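Local structure of LipS lipolytic enzyme (Unidentified, 4FBL) at residues P172-I178 against Y192-P198; L36-P40 against G90-E95. The protein is a thermostable lipolytic enzyme of the alpha/beta hydrolase fold that cleaves ester bonds, probably through a serine nucleophile. All coordinates share one frame; numbering follows the deposited sequence.

From the N-terminal end of the model, Leu36-Pro40 runs ahead of strand 45-47, and interaction 2 closes a long loop when this segment meets Gly90-Glu95 at the start of helix 93-97. Strands 45-47, 52-57 and 80-83 of the main sheet, with helix 68-76, lie inside that loop. The chain then builds strands 121-127 and 147-151 before interaction 1 closes a much shorter loop, pairing 172-178 with 192-198. The two loops follow in series, neither nesting nor crossing, yet they touch: Tyr192 OH bonds to Gly88 O and probably to Thr91 N, and Pro196 packs on Pro93, tying the two-stranded sheet to helix 93-97 and the loop before it.

Interaction 1: residues P172-I178 against Y192-P198; sequences PAELPGI and YPVTPVP. With SPD (spermidine), chain I.
Leu175 and Thr195 form the hydrogen-bonded pair at the middle of a two-stranded antiparallel sheet, strands 174-176 and 194-196. It belongs to the insertion between main-sheet strands 147-151 and 221-226, where alpha/beta hydrolases commonly carry a lid. Leu175 N gives a fairly straight bond (160°) to Thr195 O at 2.9 Å, while the return bond from Thr195 N reaches Leu175 O from above the carbonyl plane, more bent at 137°. Beyond the pair, Val197 N continues the ladder to Ala173 O. Glu174 crosses Val194 at a slant. Its CB lies 4.0 Å from Thr195 O and almost as near Val194 CB, CG comes near Val194 CG2, and CD closes to 3.6 Å of that methyl, which sits squarely over the carboxylate face, OE1 and OE2 equally distant. The chain is extended beyond CG, which stands anti to the carbonyl carbon (chi1 -68°), swinging its flat end over the methyl. With OG1 anti to the carbonyl carbon, Thr195 reaches Pro176 O at 3.2 Å, again from above the carbonyl plane. A valine here, lacking the hydroxyl, would probably cost Pro176 O this bond and hold the backbone into Gly177 less firmly. Ile178 is part of the spermidine pocket, its CG1 4.0 Å from C5 of the ligand. On the backbone side, one water accepts from Ile178 N and donates to Tyr192 O, both at 2.9 Å.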
loop_
_atom_site.group_PDB
_atom_site.type_symbol
_atom_site.label_atom_id
_atom_site.label_comp_id
_atom_site.label_asym_id
_atom_site.label_seq_id
_atom_site.Cartn_x
_atom_site.Cartn_y
_atom_site.Cartn_z
ATOM N N PRO C 172 9.216 3.354 18.167
ATOM C CA PRO C 172 8.576 4.175 19.231
ATOM C C PRO C 172 7.071 4.339 18.985
ATOM O O PRO C 172 6.638 4.215 17.790
ATOM C CB PRO C 172 9.217 5.551 19.040
ATOM C CG PRO C 172 9.801 5.559 17.693
ATOM C CD PRO C 172 10.165 4.135 17.336
ATOM N N ALA C 173 6.260 4.683 20.002
ATOM C CA ALA C 173 4.859 5.045 19.664
ATOM C C ALA C 173 4.716 6.318 18.772
ATOM O O ALA C 173 3.811 6.393 17.945
ATOM C CB ALA C 173 3.995 5.151 20.891
ATOM N N GLU C 174 5.585 7.320 18.927
ATOM C CA GLU C 174 5.392 8.591 18.225
ATOM C C GLU C 174 6.667 9.072 17.673
ATOM O O GLU C 174 7.709 8.740 18.176
ATOM C CB GLU C 174 4.814 9.664 19.172
ATOM C CG GLU C 174 3.420 9.360 19.570
ATOM C CD GLU C 174 2.905 10.246 20.702
ATOM O OE1 GLU C 174 3.708 10.963 21.320
ATOM O OE2 GLU C 174 1.688 10.241 20.960
ATOM N N LEU C 175 6.582 9.814 16.604
ATOM C CA LEU C 175 7.693 10.498 16.004
ATOM C C LEU C 175 7.282 11.983 16.049
ATOM O O LEU C 175 6.121 12.254 16.304
ATOM C CB LEU C 175 7.782 10.091 14.523
ATOM C CG LEU C 175 8.702 9.103 13.774
ATOM C CD1 LEU C 175 9.586 9.856 12.668
ATOM C CD2 LEU C 175 9.499 8.178 14.717
ATOM N N PRO C 176 8.250 12.922 15.888
ATOM C CA PRO C 176 8.092 14.290 15.377
ATOM C C PRO C 176 7.098 14.485 14.212
ATOM O O PRO C 176 6.998 13.641 13.272
ATOM C CB PRO C 176 9.507 14.616 14.940
ATOM C CG PRO C 176 10.354 13.982 16.210
ATOM C CD PRO C 176 9.430 12.875 16.786
ATOM N N GLY C 177 6.381 15.614 14.266
ATOM C CA GLY C 177 5.222 15.835 13.368
ATOM C C GLY C 177 5.618 16.170 11.938
ATOM O O GLY C 177 6.801 16.451 11.675
ATOM N N ILE C 178 4.650 16.132 11.016
ATOM C CA ILE C 178 4.937 16.475 9.619
ATOM C C ILE C 178 4.416 17.916 9.261
ATOM O O ILE C 178 4.943 18.550 8.310
ATOM C CB ILE C 178 4.569 15.319 8.558
ATOM C CG1 ILE C 178 3.079 14.878 8.646
ATOM C CG2 ILE C 178 5.597 14.105 8.654
ATOM C CD1 ILE C 178 2.536 14.195 7.356
ATOM N N TYR C 192 -1.364 17.540 14.271
ATOM C CA TYR C 192 -0.745 17.001 15.511
ATOM C C TYR C 192 0.758 17.316 15.461
ATOM O O TYR C 192 1.358 17.370 14.389
ATOM C CB TYR C 192 -0.970 15.480 15.643
ATOM C CG TYR C 192 -2.385 15.036 15.879
ATOM C CD1 TYR C 192 -3.180 15.615 16.874
ATOM C CD2 TYR C 192 -2.941 13.949 15.125
ATOM C CE1 TYR C 192 -4.467 15.135 17.155
ATOM C CE2 TYR C 192 -4.246 13.510 15.355
ATOM C CZ TYR C 192 -5.020 14.077 16.362
ATOM O OH TYR C 192 -6.333 13.599 16.584
ATOM N N PRO C 193 1.361 17.572 16.643
ATOM C CA PRO C 193 2.738 17.915 16.820
ATOM C C PRO C 193 3.691 16.665 16.692
ATOM O O PRO C 193 4.945 16.824 16.590
ATOM C CB PRO C 193 2.758 18.505 18.250
ATOM C CG PRO C 193 1.726 17.708 18.989
ATOM C CD PRO C 193 0.606 17.634 17.914
ATOM N N VAL C 194 3.067 15.476 16.653
ATOM C CA VAL C 194 3.764 14.178 16.539
ATOM C C VAL C 194 3.037 13.316 15.442
ATOM O O VAL C 194 1.799 13.500 15.164
ATOM C CB VAL C 194 3.787 13.404 17.909
ATOM C CG1 VAL C 194 4.496 14.243 19.004
ATOM C CG2 VAL C 194 2.360 13.017 18.433
ATOM N N THR C 195 3.804 12.422 14.811
ATOM C CA THR C 195 3.227 11.327 13.984
ATOM C C THR C 195 3.054 10.008 14.765
ATOM O O THR C 195 4.051 9.456 15.279
ATOM C CB THR C 195 4.168 11.083 12.878
ATOM O OG1 THR C 195 4.332 12.317 12.167
ATOM C CG2 THR C 195 3.631 9.954 11.954
ATOM N N PRO C 196 1.803 9.543 14.956
ATOM C CA PRO C 196 1.569 8.264 15.629
ATOM C C PRO C 196 1.943 7.096 14.659
ATOM O O PRO C 196 1.323 6.878 13.592
ATOM C CB PRO C 196 0.053 8.215 15.850
ATOM C CG PRO C 196 -0.455 9.476 15.324
ATOM C CD PRO C 196 0.539 10.133 14.469
ATOM N N VAL C 197 3.011 6.412 15.028
ATOM C CA VAL C 197 3.601 5.315 14.212
ATOM C C VAL C 197 2.626 4.253 13.684
ATOM O O VAL C 197 2.659 3.949 12.481
ATOM C CB VAL C 197 4.820 4.737 14.968
ATOM C CG1 VAL C 197 5.337 3.405 14.300
ATOM C CG2 VAL C 197 5.883 5.729 14.892
ATOM N N PRO C 198 1.720 3.751 14.529
ATOM C CA PRO C 198 0.872 2.708 13.949
ATOM C C PRO C 198 -0.021 3.159 12.780
ATOM O O PRO C 198 -0.587 2.279 12.153
ATOM C CB PRO C 198 -0.037 2.281 15.104
ATOM C CG PRO C 198 0.793 2.623 16.333
ATOM C CD PRO C 198 1.455 3.908 15.966
HETATM N N1 SPD I . 4.031 20.148 5.737
HETATM C C2 SPD I . 3.045 19.707 6.652
HETATM C C3 SPD I . 1.974 18.814 5.924
HETATM C C4 SPD I . 0.650 18.907 6.663
HETATM C C5 SPD I . 0.501 17.832 7.747
HETATM N N6 SPD I . -0.896 17.433 7.730
HETATM C C7 SPD I . -1.809 18.022 6.785
HETATM C C8 SPD I . -1.718 17.450 5.358
HETATM C C9 SPD I . -0.555 16.486 5.072
HETATM N N10 SPD I . 0.116 16.904 3.853
HETATM O O HOH W 1 1.899 16.350 11.752
#

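Interaction 2: residues L36-P40 against G90-E95; sequences LQVLP and GTTPAE
Leu39 N donates to Gly90 O at 2.9 Å, the one direct hydrogen bond joining Leu36-Pro40 to Gly90-Glu95, and the close packing gathers round that carbonyl. Val38 CA lies 3.4 Å from Gly90 O in a C-H...O contact, with Val38 CG1 and Leu39 CB also against the oxygen. Gly90, with its positive phi of 56°, turns the chain here and is buried with Thr91. Thr91 packs against the extended backbone of Leu36-Val38, its CB and CG2 near Gln37 O. Just beyond comes the N-terminus of helix 93-97, in the connection that follows strand 80-83 of the alpha/beta hydrolase sheet. Thr92 is its N-cap: OG1 accepts from Glu95 N at 3.1 Å. Glu95 then runs extended, CG anti to the backbone N (chi1 -177°), which carries the carboxylate back to Thr91. There Thr91 OG1 donates to Glu95 OE2 at 2.6 Å, meeting it from above the carboxylate plane. The solvent side lies at Leu36, the first modelled residue, which touches through one branch alone: the leucine and glutamate chains run antiparallel past one another, Leu36 CD2 lying 3.6 Å from both Glu95 CB and OE1, with Thr92 OG1 further off. Between these two parts, the two acceptors Gln37 O and Thr91 O are bridged by a water, which donates to Gln37 O at 2.6 Å and weakly to Thr91 O.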
loop_
_atom_site.group_PDB
_atom_site.type_symbol
_atom_site.label_atom_id
_atom_site.label_comp_id
_atom_site.label_asym_id
_atom_site.label_seq_id
_atom_site.Cartn_x
_atom_site.Cartn_y
_atom_site.Cartn_z
ATOM N N LEU C 36 -14.699 11.822 22.660
ATOM C CA LEU C 36 -13.539 12.731 22.966
ATOM C C LEU C 36 -13.910 14.183 22.629
ATOM O O LEU C 36 -14.867 14.424 21.925
ATOM C CB LEU C 36 -12.280 12.271 22.166
ATOM C CG LEU C 36 -11.189 11.336 22.751
ATOM C CD1 LEU C 36 -11.771 10.235 23.691
ATOM C CD2 LEU C 36 -10.267 10.674 21.649
ATOM N N GLN C 37 -13.148 15.151 23.117
ATOM C CA GLN C 37 -13.334 16.530 22.687
ATOM C C GLN C 37 -12.555 16.841 21.397
ATOM O O GLN C 37 -11.376 16.483 21.273
ATOM C CB GLN C 37 -12.893 17.499 23.800
ATOM C CG GLN C 37 -13.889 17.677 25.004
ATOM C CD GLN C 37 -15.359 17.950 24.598
ATOM O OE1 GLN C 37 -15.679 18.958 23.962
ATOM N NE2 GLN C 37 -16.252 17.048 24.993
ATOM N N VAL C 38 -13.203 17.520 20.449
ATOM C CA VAL C 38 -12.531 18.025 19.243
ATOM C C VAL C 38 -11.739 19.246 19.643
ATOM O O VAL C 38 -12.277 20.114 20.310
ATOM C CB VAL C 38 -13.562 18.361 18.123
ATOM C CG1 VAL C 38 -12.919 18.991 16.952
ATOM C CG2 VAL C 38 -14.313 17.115 17.712
ATOM N N LEU C 39 -10.460 19.322 19.246
ATOM C CA LEU C 39 -9.657 20.484 19.426
ATOM C C LEU C 39 -10.286 21.772 18.826
ATOM O O LEU C 39 -10.884 21.742 17.748
ATOM C CB LEU C 39 -8.279 20.285 18.792
ATOM C CG LEU C 39 -7.320 19.326 19.527
ATOM C CD1 LEU C 39 -6.161 19.065 18.581
ATOM C CD2 LEU C 39 -6.791 19.891 20.873
ATOM N N PRO C 40 -10.132 22.903 19.534
ATOM C CA PRO C 40 -10.582 24.235 18.995
ATOM C C PRO C 40 -10.000 24.467 17.615
ATOM O O PRO C 40 -8.777 24.339 17.414
ATOM C CB PRO C 40 -9.974 25.251 20.010
ATOM C CG PRO C 40 -9.977 24.420 21.370
ATOM C CD PRO C 40 -9.717 22.953 20.970
ATOM N N GLY C 90 -7.881 15.680 14.704
ATOM C CA GLY C 90 -8.325 16.847 15.532
ATOM C C GLY C 90 -8.903 16.450 16.904
ATOM O O GLY C 90 -9.784 17.163 17.434
ATOM N N THR C 91 -8.477 15.291 17.457
ATOM C CA THR C 91 -8.808 14.830 18.869
ATOM C C THR C 91 -7.449 14.579 19.583
ATOM O O THR C 91 -6.824 15.526 20.062
ATOM C CB THR C 91 -9.693 13.630 18.873
ATOM O OG1 THR C 91 -9.071 12.523 18.165
ATOM C CG2 THR C 91 -11.003 13.965 18.179
ATOM N N THR C 92 -6.909 13.359 19.529
ATOM C CA THR C 92 -5.604 13.131 20.121
ATOM C C THR C 92 -4.808 12.176 19.245
ATOM O O THR C 92 -5.437 11.371 18.525
ATOM C CB THR C 92 -5.741 12.487 21.519
ATOM O OG1 THR C 92 -6.289 11.150 21.434
ATOM C CG2 THR C 92 -6.616 13.344 22.426
ATOM N N PRO C 93 -3.444 12.265 19.305
ATOM C CA PRO C 93 -2.637 11.339 18.538
ATOM C C PRO C 93 -2.923 9.888 18.920
ATOM O O PRO C 93 -2.884 9.007 18.008
ATOM C CB PRO C 93 -1.174 11.762 18.838
ATOM C CG PRO C 93 -1.325 13.282 19.216
ATOM C CD PRO C 93 -2.606 13.297 19.974
ATOM N N ALA C 94 -3.254 9.627 20.183
ATOM C CA ALA C 94 -3.704 8.255 20.598
ATOM C C ALA C 94 -4.945 7.729 19.872
ATOM O O ALA C 94 -5.057 6.530 19.536
ATOM C CB ALA C 94 -3.964 8.163 22.145
ATOM N N GLU C 95 -5.942 8.580 19.680
ATOM C CA GLU C 95 -7.082 8.133 18.882
ATOM C C GLU C 95 -6.713 7.871 17.364
ATOM O O GLU C 95 -7.164 6.873 16.730
ATOM C CB GLU C 95 -8.250 9.087 19.063
ATOM C CG GLU C 95 -9.440 8.536 18.282
ATOM C CD GLU C 95 -10.708 9.410 18.252
ATOM O OE1 GLU C 95 -11.700 8.882 18.839
ATOM O OE2 GLU C 95 -10.735 10.536 17.619
HETATM O O HOH W 2 -8.968 16.185 22.107
#